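Local atomic coordinates of nucleoside phosphorylase, putative (Trypanosoma brucei, PDB entry 3BJE), a protein that acts as a homodimeric uridine phosphorylase, probably splitting uridine with phosphate into uracil and ribose 1-phosphate. Residues 201-206 with 264-269. Sequence-based numbering, arbitrary orientation.
Sequences LRAIDI and HLTVPN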
loop_
_atom_site.group_PDB
_atom_site.type_symbol
_atom_site.label_atom_id
_atom_site.label_comp_id
_atom_site.label_asym_id
_atom_site.label_seq_id
_atom_site.Cartn_x
_atom_site.Cartn_y
_atom_site.Cartn_z
ATOM N N LEU A 201 19.622 -5.017 -5.515
ATOM C CA LEU A 201 18.872 -5.617 -4.397
ATOM C C LEU A 201 19.807 -6.352 -3.428
ATOM O O LEU A 201 19.356 -6.823 -2.397
ATOM C CB LEU A 201 17.767 -6.537 -4.896
ATOM C CG LEU A 201 16.688 -5.770 -5.687
ATOM C CD1 LEU A 201 15.848 -6.721 -6.525
ATOM C CD2 LEU A 201 15.759 -4.914 -4.783
ATOM N N ARG A 202 21.107 -6.412 -3.723
ATOM C CA ARG A 202 22.090 -6.790 -2.720
ATOM C C ARG A 202 21.921 -5.989 -1.412
ATOM O O ARG A 202 22.361 -6.423 -0.367
ATOM C CB ARG A 202 23.521 -6.671 -3.270
ATOM C CG ARG A 202 23.995 -5.242 -3.498
ATOM C CD ARG A 202 25.429 -5.183 -3.996
ATOM N NE ARG A 202 25.619 -5.976 -5.210
ATOM C CZ ARG A 202 25.336 -5.571 -6.445
ATOM N NH1 ARG A 202 24.875 -4.342 -6.671
ATOM N NH2 ARG A 202 25.517 -6.415 -7.463
ATOM N N ALA A 203 21.303 -4.811 -1.506
ATOM C CA ALA A 203 21.111 -3.932 -0.346
ATOM C C ALA A 203 19.842 -4.230 0.456
ATOM O O ALA A 203 19.624 -3.627 1.507
ATOM C CB ALA A 203 21.095 -2.483 -0.809
ATOM N N ILE A 204 19.025 -5.166 -0.030
ATOM C CA ILE A 204 17.680 -5.392 0.521
ATOM C C ILE A 204 17.516 -6.854 0.910
ATOM O O ILE A 204 17.909 -7.737 0.173
ATOM C CB ILE A 204 16.593 -5.036 -0.525
ATOM C CG1 ILE A 204 16.791 -3.599 -1.035
ATOM C CG2 ILE A 204 15.172 -5.231 0.032
ATOM C CD1 ILE A 204 16.477 -2.517 0.026
ATOM N N ASP A 205 16.892 -7.111 2.055
ATOM C CA ASP A 205 16.583 -8.487 2.487
ATOM C C ASP A 205 15.335 -8.969 1.722
ATOM O O ASP A 205 14.254 -9.143 2.288
ATOM C CB ASP A 205 16.377 -8.556 4.009
ATOM C CG ASP A 205 16.198 -9.966 4.521
ATOM O OD1 ASP A 205 16.431 -10.944 3.779
ATOM O OD2 ASP A 205 15.825 -10.111 5.697
ATOM N N ILE A 206 15.491 -9.171 0.416
ATOM C CA ILE A 206 14.388 -9.637 -0.433
ATOM C C ILE A 206 13.907 -11.032 -0.039
ATOM O O ILE A 206 14.647 -11.816 0.569
ATOM C CB ILE A 206 14.755 -9.621 -1.926
ATOM C CG1 ILE A 206 15.947 -10.547 -2.202
ATOM C CG2 ILE A 206 15.098 -8.210 -2.359
ATOM C CD1 ILE A 206 16.136 -10.883 -3.663
ATOM N N HIS A 264 19.108 10.044 -5.239
ATOM C CA HIS A 264 19.058 9.303 -3.979
ATOM C C HIS A 264 18.578 7.855 -4.102
ATOM O O HIS A 264 18.388 7.164 -3.077
ATOM C CB HIS A 264 18.121 10.021 -3.006
ATOM C CG HIS A 264 18.510 11.437 -2.746
ATOM N ND1 HIS A 264 19.634 11.773 -2.022
ATOM C CD2 HIS A 264 17.909 12.606 -3.076
ATOM C CE1 HIS A 264 19.718 13.091 -1.937
ATOM N NE2 HIS A 264 18.685 13.618 -2.566
ATOM N N LEU A 265 18.364 7.382 -5.326
ATOM C CA LEU A 265 17.858 6.046 -5.510
ATOM C C LEU A 265 18.864 4.980 -5.109
ATOM O O LEU A 265 20.052 5.098 -5.411
ATOM C CB LEU A 265 17.506 5.801 -6.972
ATOM C CG LEU A 265 16.349 6.629 -7.512
ATOM C CD1 LEU A 265 16.002 6.174 -8.927
ATOM C CD2 LEU A 265 15.141 6.537 -6.566
ATOM N N THR A 266 18.379 3.934 -4.443
ATOM C CA THR A 266 19.201 2.778 -4.078
ATOM C C THR A 266 19.447 1.845 -5.261
ATOM O O THR A 266 20.537 1.241 -5.374
ATOM C CB THR A 266 18.510 2.001 -2.949
ATOM O OG1 THR A 266 18.206 2.914 -1.904
ATOM C CG2 THR A 266 19.391 0.874 -2.358
ATOM N N VAL A 267 18.436 1.697 -6.111
ATOM C CA VAL A 267 18.521 0.806 -7.269
ATOM C C VAL A 267 18.047 1.534 -8.526
ATOM O O VAL A 267 17.022 1.194 -9.110
ATOM C CB VAL A 267 17.699 -0.499 -7.093
ATOM C CG1 VAL A 267 18.150 -1.545 -8.093
ATOM C CG2 VAL A 267 17.830 -1.048 -5.651
ATOM N N PRO A 268 18.798 2.563 -8.949
ATOM C CA PRO A 268 18.359 3.364 -10.094
ATOM C C PRO A 268 18.261 2.594 -11.406
ATOM O O PRO A 268 17.506 3.002 -12.287
ATOM C CB PRO A 268 19.436 4.457 -10.193
ATOM C CG PRO A 268 20.632 3.848 -9.567
ATOM C CD PRO A 268 20.101 3.023 -8.428
ATOM N N ASN A 269 19.054 1.536 -11.546
ATOM C CA ASN A 269 19.062 0.729 -12.759
ATOM C C ASN A 269 18.321 -0.581 -12.599
ATOM O O ASN A 269 18.600 -1.547 -13.315
ATOM C CB ASN A 269 20.514 0.494 -13.195
ATOM C CG ASN A 269 21.261 1.799 -13.415
ATOM O OD1 ASN A 269 20.728 2.718 -14.054
ATOM N ND2 ASN A 269 22.486 1.887 -12.900
#
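Where A203 and T266 meet, no flat side chain takes part between the two segments: the contact between 201-206 and 264-269 is aliphatic, methyl against methyl. It joins two loops of the nucleoside phosphorylase fold, the one that leads from helix 186-198 through a short 3-10 turn into strand 207-210 and the one that precedes helix 270-276. A203 CB points toward 264-269 and comes 4.1 Å from T266 CG2. The threonine methyl is turned to A203 because CG2 lies anti to the backbone N (OG1 chi1 -52°), while the hydroxyl is swung round beside the N. Next to this pair, L201 and V267 make the buried half of the contact. The CB of L201 starts off away from V267, but the branch at its end bends back and brings CD2 to 4.5 Å from V267 CG2; the same valine methyl lies 4.4 Å from the backbone L201 N. These are loose van der Waals contacts, and no hydrogen bond crosses between the segments. Within the turn, I204 N donates a hydrogen bond to L201 O (2.9 Å), and beyond it D205 forms a salt bridge with R192 of helix 186-198. The second subunit packs against this pair of loops, with its Y176 on L201 and I204 and its Y177 on T266. The hydroxyl of T266 belongs to that dimer interface: its OG1 is hydrogen-bonded both to the carbonyl O of L175 and to the backbone N of S178 of the second subunit.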